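PDB 6JUF: SspB protein from Streptomyces clavuligerus, which belongs to a phosphorothioation-sensing bacterial anti-phage defence system, is a metal-binding protein and probably acts as a DNase. Local coordinates for residues B[10-14]-B[160-164]; B[17-22]-B[175-179]; B[133-139]-B[151-155]; B[223-229]-B[268-272]. The contacts are given in a common frame with arbitrary orientation. Residues are numbered along the deposited sequence.

Contact 1: B[10-14]-B[160-164]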
loop_
_atom_site.group_PDB
_atom_site.type_symbol
_atom_site.label_atom_id
_atom_site.label_comp_id
_atom_site.label_asym_id
_atom_site.label_seq_id
_atom_site.Cartn_x
_atom_site.Cartn_y
_atom_site.Cartn_z
ATOM N N ALA B 10 -7.298 10.424 25.342
ATOM C CA ALA B 10 -7.157 11.156 24.078
ATOM C C ALA B 10 -7.320 12.670 24.152
ATOM O O ALA B 10 -8.074 13.185 24.951
ATOM C CB ALA B 10 -8.150 10.571 23.069
ATOM N N HIS B 11 -6.619 13.365 23.243
ATOM C CA HIS B 11 -6.858 14.787 23.045
ATOM C C HIS B 11 -8.153 14.993 22.291
ATOM O O HIS B 11 -8.630 14.095 21.545
ATOM C CB HIS B 11 -5.759 15.323 22.135
ATOM C CG HIS B 11 -4.387 15.291 22.744
ATOM N ND1 HIS B 11 -4.068 15.946 23.876
ATOM C CD2 HIS B 11 -3.249 14.630 22.338
ATOM C CE1 HIS B 11 -2.761 15.740 24.151
ATOM N NE2 HIS B 11 -2.261 14.941 23.206
ATOM N N SER B 12 -8.734 16.177 22.419
ATOM C CA SER B 12 -9.970 16.537 21.714
ATOM C C SER B 12 -9.600 16.956 20.277
ATOM O O SER B 12 -9.356 18.111 19.965
ATOM C CB SER B 12 -10.697 17.674 22.449
ATOM O OG SER B 12 -11.881 17.928 21.744
ATOM N N SER B 13 -9.442 15.974 19.416
ATOM C CA SER B 13 -9.103 16.202 18.042
ATOM C C SER B 13 -10.052 15.391 17.171
ATOM O O SER B 13 -10.025 14.154 17.212
ATOM C CB SER B 13 -7.631 15.797 17.787
ATOM O OG SER B 13 -7.282 16.002 16.417
ATOM N N PHE B 14 -10.870 16.081 16.360
ATOM C CA PHE B 14 -11.878 15.425 15.498
ATOM C C PHE B 14 -11.848 16.014 14.084
ATOM O O PHE B 14 -11.803 17.246 13.912
ATOM C CB PHE B 14 -13.299 15.616 16.103
ATOM C CG PHE B 14 -13.426 15.005 17.473
ATOM C CD1 PHE B 14 -13.845 13.661 17.622
ATOM C CD2 PHE B 14 -13.065 15.745 18.607
ATOM C CE1 PHE B 14 -13.877 13.098 18.896
ATOM C CE2 PHE B 14 -13.149 15.169 19.862
ATOM C CZ PHE B 14 -13.542 13.867 20.000
ATOM N N PHE B 160 -15.516 15.690 26.954
ATOM C CA PHE B 160 -15.116 17.019 26.531
ATOM C C PHE B 160 -16.324 17.963 26.616
ATOM O O PHE B 160 -17.141 17.963 25.705
ATOM C CB PHE B 160 -14.553 16.994 25.094
ATOM C CG PHE B 160 -13.414 15.998 24.888
ATOM C CD1 PHE B 160 -12.195 16.171 25.519
ATOM C CD2 PHE B 160 -13.580 14.887 24.057
ATOM C CE1 PHE B 160 -11.161 15.268 25.327
ATOM C CE2 PHE B 160 -12.567 13.945 23.856
ATOM C CZ PHE B 160 -11.323 14.146 24.483
ATOM N N PRO B 161 -16.440 18.765 27.702
ATOM C CA PRO B 161 -17.597 19.682 27.769
ATOM C C PRO B 161 -17.699 20.589 26.515
ATOM O O PRO B 161 -18.796 20.867 26.036
ATOM C CB PRO B 161 -17.321 20.509 29.042
ATOM C CG PRO B 161 -16.415 19.666 29.884
ATOM C CD PRO B 161 -15.592 18.841 28.921
ATOM N N GLU B 162 -16.559 21.024 25.993
ATOM C CA GLU B 162 -16.514 21.997 24.907
ATOM C C GLU B 162 -16.801 21.357 23.557
ATOM O O GLU B 162 -17.531 21.916 22.739
ATOM C CB GLU B 162 -15.121 22.652 24.874
ATOM C CG GLU B 162 -14.660 23.162 23.506
ATOM C CD GLU B 162 -13.150 23.062 23.333
ATOM O OE1 GLU B 162 -12.413 23.544 24.223
ATOM O OE2 GLU B 162 -12.700 22.503 22.303
ATOM N N GLY B 163 -16.261 20.155 23.381
ATOM C CA GLY B 163 -15.935 19.569 22.076
ATOM C C GLY B 163 -16.782 19.606 20.805
ATOM O O GLY B 163 -17.687 20.409 20.636
ATOM N N PRO B 164 -16.490 18.681 19.883
ATOM C CA PRO B 164 -16.899 18.766 18.485
ATOM C C PRO B 164 -18.409 18.690 18.226
ATOM O O PRO B 164 -19.211 18.250 19.066
ATOM C CB PRO B 164 -16.241 17.506 17.874
ATOM C CG PRO B 164 -16.343 16.529 18.992
ATOM C CD PRO B 164 -15.869 17.377 20.162
#
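Two loops that follow helices can be joined mainly by the fit of side chains, without hydrogen bonds between them, and here two phenylalanines and a proline do most of the work. Phe160, the first residue to leave helical angles after helix 145-159, takes chi1 m and sends its ring across to the loop segment 10-14. Ser12 CB lies over one face of that ring, 3.8 Å from its centroid and 16° off the normal, a CH-pi contact, while Ala10 O comes to the ring edge, 3.4 Å from Phe160 CZ. With chi1 t, Ser12 OG lies 4.4 Å from Gly163 CA and 4.3 Å from Pro164 CD, loose contacts only. Ser12 is the centre of an inverse gamma turn, with a weak hydrogen bond from Ser13 N to His11 O (3.0 Å), so successive side chains diverge: His11 leaves the contact to stack on Trp127, and Ser13 also points away. Phe14, chi1 m and chi2 -90°, returns to the interface. Pro164 CG sits over one face of its ring, 3.6 Å from the centroid, and Phe160 CE2 approaches its edge, 4.0 Å from Phe14 CZ. The kinked backbone at Gly163 would bring a CB to 2.3 Å from Pro164 CD, so the bend suits glycine. Phe14 and Pro164 both continue onto Val156 and Ile169, where helices 145-159 and 166-180 flank the loop.

Contact 2: B[17-22]-B[175-179]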
loop_
_atom_site.group_PDB
_atom_site.type_symbol
_atom_site.label_atom_id
_atom_site.label_comp_id
_atom_site.label_asym_id
_atom_site.label_seq_id
_atom_site.Cartn_x
_atom_site.Cartn_y
_atom_site.Cartn_z
ATOM N N HIS B 17 -8.287 15.378 9.709
ATOM C CA HIS B 17 -7.829 14.720 8.488
ATOM C C HIS B 17 -8.731 15.052 7.323
ATOM O O HIS B 17 -8.450 14.679 6.169
ATOM C CB HIS B 17 -7.873 13.196 8.701
ATOM C CG HIS B 17 -9.120 12.754 9.454
ATOM N ND1 HIS B 17 -10.351 12.727 8.858
ATOM C CD2 HIS B 17 -9.311 12.377 10.787
ATOM C CE1 HIS B 17 -11.273 12.311 9.809
ATOM N NE2 HIS B 17 -10.605 12.108 10.959
ATOM N N GLU B 18 -9.834 15.742 7.592
ATOM C CA GLU B 18 -10.858 16.122 6.557
ATOM C C GLU B 18 -11.315 14.960 5.716
ATOM O O GLU B 18 -11.609 15.106 4.517
ATOM C CB GLU B 18 -10.338 17.311 5.666
ATOM C CG GLU B 18 -10.113 18.537 6.542
ATOM C CD GLU B 18 -9.472 19.699 5.821
ATOM O OE1 GLU B 18 -10.171 20.157 4.906
ATOM O OE2 GLU B 18 -8.396 20.210 6.209
ATOM N N THR B 19 -11.454 13.815 6.364
ATOM C CA THR B 19 -11.862 12.520 5.761
ATOM C C THR B 19 -10.821 11.875 4.873
ATOM O O THR B 19 -11.118 10.848 4.240
ATOM C CB THR B 19 -13.255 12.493 5.011
ATOM O OG1 THR B 19 -13.183 13.067 3.695
ATOM C CG2 THR B 19 -14.352 13.219 5.830
ATOM N N PHE B 20 -9.611 12.425 4.782
ATOM C CA PHE B 20 -8.508 11.704 4.110
ATOM C C PHE B 20 -7.911 10.637 5.049
ATOM O O PHE B 20 -7.438 10.986 6.119
ATOM C CB PHE B 20 -7.381 12.687 3.816
ATOM C CG PHE B 20 -7.707 13.667 2.682
ATOM C CD1 PHE B 20 -7.951 13.201 1.393
ATOM C CD2 PHE B 20 -7.764 15.038 2.938
ATOM C CE1 PHE B 20 -8.208 14.086 0.325
ATOM C CE2 PHE B 20 -8.004 15.936 1.888
ATOM C CZ PHE B 20 -8.249 15.446 0.601
ATOM N N ALA B 21 -7.967 9.368 4.609
ATOM C CA ALA B 21 -7.340 8.260 5.354
ATOM C C ALA B 21 -5.848 8.311 5.130
ATOM O O ALA B 21 -5.387 9.012 4.228
ATOM C CB ALA B 21 -7.957 6.942 4.924
ATOM N N PRO B 22 -5.055 7.600 5.956
ATOM C CA PRO B 22 -3.589 7.734 5.819
ATOM C C PRO B 22 -3.080 7.266 4.445
ATOM O O PRO B 22 -3.652 6.361 3.851
ATOM C CB PRO B 22 -3.040 6.813 6.944
ATOM C CG PRO B 22 -4.179 6.732 7.936
ATOM C CD PRO B 22 -5.434 6.797 7.133
ATOM N N CYS B 175 -13.891 8.200 7.944
ATOM C CA CYS B 175 -12.433 7.991 7.766
ATOM C C CYS B 175 -11.994 6.643 8.308
ATOM O O CYS B 175 -11.150 5.959 7.692
ATOM C CB CYS B 175 -11.678 9.099 8.490
ATOM S SG CYS B 175 -9.919 9.114 7.944
ATOM N N ILE B 176 -12.536 6.245 9.464
ATOM C CA ILE B 176 -12.204 4.914 10.069
ATOM C C ILE B 176 -12.588 3.807 9.056
ATOM O O ILE B 176 -11.817 2.896 8.814
ATOM C CB ILE B 176 -12.999 4.724 11.385
ATOM C CG1 ILE B 176 -12.390 5.564 12.502
ATOM C CG2 ILE B 176 -12.995 3.240 11.792
ATOM C CD1 ILE B 176 -13.257 5.804 13.743
ATOM N N THR B 177 -13.754 3.934 8.418
ATOM C CA THR B 177 -14.197 2.921 7.440
ATOM C C THR B 177 -13.252 2.871 6.228
ATOM O O THR B 177 -12.799 1.790 5.857
ATOM C CB THR B 177 -15.611 3.260 6.939
ATOM O OG1 THR B 177 -16.454 3.481 8.085
ATOM C CG2 THR B 177 -16.210 2.116 6.146
ATOM N N LYS B 178 -12.917 4.025 5.650
ATOM C CA LYS B 178 -12.008 4.084 4.502
ATOM C C LYS B 178 -10.613 3.537 4.838
ATOM O O LYS B 178 -9.944 2.980 3.948
ATOM C CB LYS B 178 -11.858 5.570 4.002
ATOM C CG LYS B 178 -13.095 6.012 3.250
ATOM C CD LYS B 178 -12.860 7.293 2.471
ATOM C CE LYS B 178 -13.080 8.489 3.322
ATOM N NZ LYS B 178 -12.735 9.657 2.477
ATOM N N MET B 179 -10.199 3.663 6.098
ATOM C CA MET B 179 -8.855 3.263 6.511
ATOM C C MET B 179 -8.772 1.728 6.611
ATOM O O MET B 179 -7.718 1.129 6.323
ATOM C CB MET B 179 -8.521 3.892 7.884
ATOM C CG MET B 179 -7.172 3.409 8.485
ATOM S SD MET B 179 -6.735 4.588 9.801
ATOM C CE MET B 179 -5.257 3.770 10.375
#
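The imidazole of His17 overlaps the thiol of Cys175: SG lies 3.9 Å from the ring centroid and 17° off its normal, a sulfur-aromatic contact over the face. The ring is held from two directions. Its ND1 accepts a 2.9 Å hydrogen bond from Thr19 N, and NE2 is hydrogen-bonded to Asp172 OD1, earlier on helix 166-180. Lys178 leaves the helix and slants back toward its N-terminal end, so that NZ donates to Thr19 O at 2.7 Å, the one hydrogen bond between the segments. Further along the loop, Ala21 CB packs 4.2 Å from Cys175 SG and 4.3 Å from Met179 CB, and Pro22 CD meets Met179 SD at 3.7 Å. The loop thus lies against one helical face. Residues 17-20 form a type I' beta turn, closed by Phe20 N to His17 O (2.9 Å), with Glu18 and Thr19 at positive phi. This turn directs Glu18 away from the helix, and Glu18 is a ligand in the protein's Mg(2+) site, empty in this chain.

Contact 3: B[133-139]-B[151-155]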
loop_
_atom_site.group_PDB
_atom_site.type_symbol
_atom_site.label_atom_id
_atom_site.label_comp_id
_atom_site.label_asym_id
_atom_site.label_seq_id
_atom_site.Cartn_x
_atom_site.Cartn_y
_atom_site.Cartn_z
ATOM N N VAL B 133 -12.474 5.305 20.831
ATOM C CA VAL B 133 -13.830 4.821 21.183
ATOM C C VAL B 133 -14.145 3.557 20.374
ATOM O O VAL B 133 -14.605 2.560 20.920
ATOM C CB VAL B 133 -14.915 5.897 20.889
ATOM C CG1 VAL B 133 -16.322 5.293 21.192
ATOM C CG2 VAL B 133 -14.686 7.121 21.778
ATOM N N ALA B 134 -13.926 3.607 19.038
ATOM C CA ALA B 134 -14.356 2.516 18.134
ATOM C C ALA B 134 -13.704 1.203 18.547
ATOM O O ALA B 134 -14.349 0.177 18.612
ATOM C CB ALA B 134 -14.054 2.817 16.643
ATOM N N PHE B 135 -12.403 1.244 18.808
ATOM C CA PHE B 135 -11.691 0.004 19.189
ATOM C C PHE B 135 -11.844 -0.362 20.649
ATOM O O PHE B 135 -11.947 -1.597 20.940
ATOM C CB PHE B 135 -10.213 0.078 18.804
ATOM C CG PHE B 135 -9.988 -0.118 17.327
ATOM C CD1 PHE B 135 -9.681 -1.376 16.838
ATOM C CD2 PHE B 135 -10.127 0.945 16.426
ATOM C CE1 PHE B 135 -9.488 -1.589 15.463
ATOM C CE2 PHE B 135 -9.916 0.734 15.057
ATOM C CZ PHE B 135 -9.658 -0.524 14.563
ATOM N N HIS B 136 -11.819 0.615 21.566
ATOM C CA HIS B 136 -11.636 0.293 22.998
ATOM C C HIS B 136 -12.838 0.537 23.891
ATOM O O HIS B 136 -12.911 -0.040 24.967
ATOM C CB HIS B 136 -10.441 1.090 23.519
ATOM C CG HIS B 136 -9.130 0.623 22.926
ATOM N ND1 HIS B 136 -8.694 -0.635 23.075
ATOM C CD2 HIS B 136 -8.144 1.300 22.235
ATOM C CE1 HIS B 136 -7.505 -0.804 22.466
ATOM N NE2 HIS B 136 -7.149 0.392 21.941
ATOM N N LEU B 137 -13.767 1.402 23.473
ATOM C CA LEU B 137 -14.900 1.806 24.386
ATOM C C LEU B 137 -16.295 1.412 23.916
ATOM O O LEU B 137 -17.201 1.257 24.732
ATOM C CB LEU B 137 -14.869 3.310 24.688
ATOM C CG LEU B 137 -13.590 3.811 25.408
ATOM C CD1 LEU B 137 -13.603 5.319 25.632
ATOM C CD2 LEU B 137 -13.423 3.172 26.749
ATOM N N ALA B 138 -16.455 1.167 22.630
ATOM C CA ALA B 138 -17.787 0.824 22.101
ATOM C C ALA B 138 -18.249 -0.510 22.644
ATOM O O ALA B 138 -17.428 -1.431 22.772
ATOM C CB ALA B 138 -17.797 0.781 20.554
ATOM N N PRO B 139 -19.536 -0.634 22.975
ATOM C CA PRO B 139 -19.980 -1.908 23.614
ATOM C C PRO B 139 -20.269 -2.992 22.537
ATOM O O PRO B 139 -20.550 -4.120 22.857
ATOM C CB PRO B 139 -21.274 -1.506 24.313
ATOM C CG PRO B 139 -21.802 -0.397 23.462
ATOM C CD PRO B 139 -20.584 0.374 22.957
ATOM N N VAL B 151 -22.351 6.447 19.618
ATOM C CA VAL B 151 -21.508 6.050 20.731
ATOM C C VAL B 151 -20.380 7.048 20.988
ATOM O O VAL B 151 -20.122 7.417 22.117
ATOM C CB VAL B 151 -21.023 4.595 20.595
ATOM C CG1 VAL B 151 -20.106 4.212 21.769
ATOM C CG2 VAL B 151 -22.235 3.708 20.652
ATOM N N ILE B 152 -19.739 7.508 19.914
ATOM C CA ILE B 152 -18.684 8.486 20.089
ATOM C C ILE B 152 -19.250 9.797 20.680
ATOM O O ILE B 152 -18.660 10.341 21.579
ATOM C CB ILE B 152 -17.914 8.764 18.798
ATOM C CG1 ILE B 152 -17.216 7.473 18.334
ATOM C CG2 ILE B 152 -16.923 9.878 19.036
ATOM C CD1 ILE B 152 -16.856 7.446 16.860
ATOM N N VAL B 153 -20.409 10.238 20.165
ATOM C CA VAL B 153 -21.066 11.456 20.678
ATOM C C VAL B 153 -21.272 11.322 22.204
ATOM O O VAL B 153 -21.000 12.240 22.933
ATOM C CB VAL B 153 -22.416 11.696 20.003
ATOM C CG1 VAL B 153 -23.310 12.696 20.779
ATOM C CG2 VAL B 153 -22.203 12.086 18.544
ATOM N N ARG B 154 -21.770 10.156 22.653
ATOM C CA ARG B 154 -22.047 9.921 24.064
ATOM C C ARG B 154 -20.774 10.135 24.883
ATOM O O ARG B 154 -20.780 10.830 25.896
ATOM C CB ARG B 154 -22.659 8.519 24.229
ATOM C CG ARG B 154 -23.229 8.198 25.610
ATOM C CD ARG B 154 -23.665 6.729 25.712
ATOM N NE ARG B 154 -22.565 5.852 26.164
ATOM C CZ ARG B 154 -22.153 5.738 27.435
ATOM N NH1 ARG B 154 -22.725 6.443 28.408
ATOM N NH2 ARG B 154 -21.166 4.917 27.750
ATOM N N HIS B 155 -19.664 9.529 24.420
ATOM C CA HIS B 155 -18.380 9.647 25.102
ATOM C C HIS B 155 -17.816 11.062 25.090
ATOM O O HIS B 155 -17.272 11.561 26.081
ATOM C CB HIS B 155 -17.365 8.628 24.521
ATOM C CG HIS B 155 -17.451 7.302 25.197
ATOM N ND1 HIS B 155 -18.105 6.234 24.665
ATOM C CD2 HIS B 155 -17.027 6.918 26.445
ATOM C CE1 HIS B 155 -18.082 5.216 25.544
ATOM N NE2 HIS B 155 -17.430 5.639 26.637
#
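This is an apolar helix-helix contact between chain neighbours, helix 129-137 and helix 145-159, largely buried in the helical part of the protein. The short axes of 133-137 and 151-155 cross at 74° and come no closer than 10.7 Å, a steep crossing that restricts contact to a small patch. Val133 is its centre: CG1 lies 4.0 Å from Val151 CG1, 3.7 Å from Ile152 CG1 and 4.0 Å from His155 ND1. One turn on, Leu137 covers a face of the His155 imidazole, with CD1 4.1 Å from the ring centroid and 23° off the normal, a CH-pi contact. The chain then leaves through Ala138 and Pro139, and Pro139 CD closes over Val151 CG1 at 4.0 Å. A wider pi-type turn precedes this exit, since Val133 O receives both Leu137 N and Ala138 N at 2.9 Å. Leu6 of helix 5-9 packs on Val133, Leu137 and His155, while Ile152 reaches Ile169 and Val173 of helix 166-180. With Leu137 over one imidazole face, the remaining contacts nearly all aliphatic, and His155 ND1 weakly hydrogen-bonded to Val151 O of its own helix (3.5 Å), the association rests on shape and burial rather than polar pairing.

Contact 4: B[223-229]-B[268-272]; sequences SGSRPSL and FRIRE
The guanidinium of Arg226 reads two successive backbone carbonyls: NH2 donates to Arg269 O at 3.0 Å, NE to the same oxygen at 3.2 Å, and NE makes a weak hydrogen bond to Phe268 O at 3.1 Å. NH2 also hydrogen-bonds Thr222 O, just before segment 223-229. The reach needs chi1 m, chi2 -105° and chi3 t. Both segments are essentially loop. Gly224 (-75/-167) and Ser225 (-81/165) are extended, residues 226-229 form a type I turn (Leu229 N to Arg226 O, 3.1 Å), Arg269 leaves its helix at 57/52, Ile270 is extended, and Arg271 is N-cap of helix 272-285. CA atoms of Ser223 and Arg269 lie 6.3 Å apart, those of Leu229 and Phe268 8.6 Å. Arg226 CG packs 3.5 Å from Ile270 CG2; Leu229 (t, p) puts CD2 3.8 Å from Phe268 CB and 4.0 Å from Ile270 CG2, with CD1 over the Phe268 ring. Pro227 and Ser228 pack on Gly188 and Leu197 of the second subunit. The arrangement exemplifies arginine binding carbonyls at a helix C-terminus.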
loop_
_atom_site.group_PDB
_atom_site.type_symbol
_atom_site.label_atom_id
_atom_site.label_comp_id
_atom_site.label_asym_id
_atom_site.label_seq_id
_atom_site.Cartn_x
_atom_site.Cartn_y
_atom_site.Cartn_z
ATOM N N SER B 223 -13.172 -10.893 13.561
ATOM C CA SER B 223 -12.635 -11.673 14.706
ATOM C C SER B 223 -11.967 -12.988 14.369
ATOM O O SER B 223 -11.858 -13.862 15.229
ATOM C CB SER B 223 -13.689 -11.861 15.825
ATOM O OG SER B 223 -14.879 -12.311 15.258
ATOM N N GLY B 224 -11.499 -13.165 13.150
ATOM C CA GLY B 224 -10.659 -14.366 12.890
ATOM C C GLY B 224 -9.208 -14.348 13.412
ATOM O O GLY B 224 -8.787 -13.506 14.245
ATOM N N SER B 225 -8.422 -15.310 12.943
ATOM C CA SER B 225 -7.011 -15.369 13.336
ATOM C C SER B 225 -6.256 -14.368 12.454
ATOM O O SER B 225 -6.787 -13.901 11.425
ATOM C CB SER B 225 -6.442 -16.753 13.159
ATOM O OG SER B 225 -6.275 -17.021 11.777
ATOM N N ARG B 226 -5.034 -14.042 12.842
ATOM C CA ARG B 226 -4.321 -12.903 12.225
ATOM C C ARG B 226 -2.904 -13.342 11.816
ATOM O O ARG B 226 -1.938 -13.019 12.482
ATOM C CB ARG B 226 -4.212 -11.728 13.199
ATOM C CG ARG B 226 -5.522 -11.332 13.865
ATOM C CD ARG B 226 -6.110 -10.081 13.327
ATOM N NE ARG B 226 -7.351 -9.760 14.015
ATOM C CZ ARG B 226 -8.542 -9.645 13.423
ATOM N NH1 ARG B 226 -8.653 -9.760 12.114
ATOM N NH2 ARG B 226 -9.636 -9.381 14.136
ATOM N N PRO B 227 -2.801 -14.062 10.702
ATOM C CA PRO B 227 -1.487 -14.536 10.256
ATOM C C PRO B 227 -0.498 -13.448 9.920
ATOM O O PRO B 227 0.711 -13.688 10.047
ATOM C CB PRO B 227 -1.798 -15.398 9.026
ATOM C CG PRO B 227 -3.135 -14.850 8.544
ATOM C CD PRO B 227 -3.887 -14.543 9.813
ATOM N N SER B 228 -0.987 -12.270 9.552
ATOM C CA SER B 228 -0.112 -11.093 9.294
ATOM C C SER B 228 0.441 -10.340 10.503
ATOM O O SER B 228 1.258 -9.431 10.305
ATOM C CB SER B 228 -0.786 -10.071 8.335
ATOM O OG SER B 228 -1.744 -9.342 9.064
ATOM N N LEU B 229 0.044 -10.739 11.714
ATOM C CA LEU B 229 0.408 -10.017 12.974
ATOM C C LEU B 229 1.513 -10.802 13.658
ATOM O O LEU B 229 1.239 -11.866 14.264
ATOM C CB LEU B 229 -0.816 -9.855 13.855
ATOM C CG LEU B 229 -0.595 -9.231 15.253
ATOM C CD1 LEU B 229 0.179 -7.919 15.207
ATOM C CD2 LEU B 229 -1.958 -9.134 15.972
ATOM N N PHE B 268 -5.900 -5.015 18.584
ATOM C CA PHE B 268 -5.629 -5.919 17.459
ATOM C C PHE B 268 -6.783 -6.870 17.178
ATOM O O PHE B 268 -6.711 -7.635 16.213
ATOM C CB PHE B 268 -4.326 -6.721 17.668
ATOM C CG PHE B 268 -3.079 -5.857 17.852
ATOM C CD1 PHE B 268 -2.916 -4.666 17.113
ATOM C CD2 PHE B 268 -2.027 -6.308 18.624
ATOM C CE1 PHE B 268 -1.724 -3.920 17.194
ATOM C CE2 PHE B 268 -0.828 -5.570 18.716
ATOM C CZ PHE B 268 -0.670 -4.393 17.976
ATOM N N ARG B 269 -7.783 -6.887 18.050
ATOM C CA ARG B 269 -8.958 -7.762 17.926
ATOM C C ARG B 269 -8.488 -9.218 17.862
ATOM O O ARG B 269 -8.774 -9.953 16.904
ATOM C CB ARG B 269 -9.905 -7.298 16.780
ATOM C CG ARG B 269 -10.593 -5.946 17.077
ATOM C CD ARG B 269 -11.108 -5.881 18.522
ATOM N NE ARG B 269 -11.700 -4.580 18.914
ATOM C CZ ARG B 269 -12.983 -4.293 18.777
ATOM N NH1 ARG B 269 -13.793 -5.209 18.223
ATOM N NH2 ARG B 269 -13.446 -3.099 19.151
ATOM N N ILE B 270 -7.674 -9.593 18.841
ATOM C CA ILE B 270 -7.194 -10.984 19.003
ATOM C C ILE B 270 -7.626 -11.534 20.348
ATOM O O ILE B 270 -7.863 -10.779 21.283
ATOM C CB ILE B 270 -5.662 -11.083 18.818
ATOM C CG1 ILE B 270 -4.943 -10.153 19.836
ATOM C CG2 ILE B 270 -5.346 -10.772 17.332
ATOM C CD1 ILE B 270 -3.416 -10.271 19.795
ATOM N N ARG B 271 -7.773 -12.863 20.403
ATOM C CA ARG B 271 -8.213 -13.568 21.602
ATOM C C ARG B 271 -7.103 -13.744 22.638
ATOM O O ARG B 271 -5.933 -13.719 22.284
ATOM C CB ARG B 271 -8.749 -14.938 21.189
ATOM C CG ARG B 271 -9.984 -14.811 20.323
ATOM C CD ARG B 271 -10.761 -16.111 20.225
ATOM N NE ARG B 271 -11.476 -16.210 18.943
ATOM C CZ ARG B 271 -12.476 -15.422 18.539
ATOM N NH1 ARG B 271 -12.929 -14.425 19.299
ATOM N NH2 ARG B 271 -13.031 -15.627 17.351
ATOM N N GLU B 272 -7.470 -13.912 23.889
ATOM C CA GLU B 272 -6.507 -14.188 24.961
ATOM C C GLU B 272 -5.557 -15.314 24.594
ATOM O O GLU B 272 -4.379 -15.204 24.921
ATOM C CB GLU B 272 -7.233 -14.530 26.281
ATOM C CG GLU B 272 -6.329 -14.432 27.493
ATOM C CD GLU B 272 -7.094 -14.645 28.780
ATOM O OE1 GLU B 272 -8.097 -13.932 29.047
ATOM O OE2 GLU B 272 -6.666 -15.513 29.522
#

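How the contacts relate
From the N terminus, the loop between helices 5-9 and 24-34 enters contact 1 and then contact 2. Their partners, 160-164 and 175-179, follow in the same order, so the two long closures cross, joining this one loop to the connection between helices 145-159 and 166-180 and to helix 166-180 itself. Contact 3 is a short closure between consecutive helices, contained within both. Its Ala134 CB touches Ile176 CD1 (4.2 Å) of contact 2, linking helix 129-137 to helix 166-180. Contact 4 follows in series, tying together two later loops; Arg269 NH2 reaches back to Phe135 O of contact 3 (2.8 Å, a probable hydrogen bond). Contacts 1 and 4 are farthest apart, with centres about 30 Å distant.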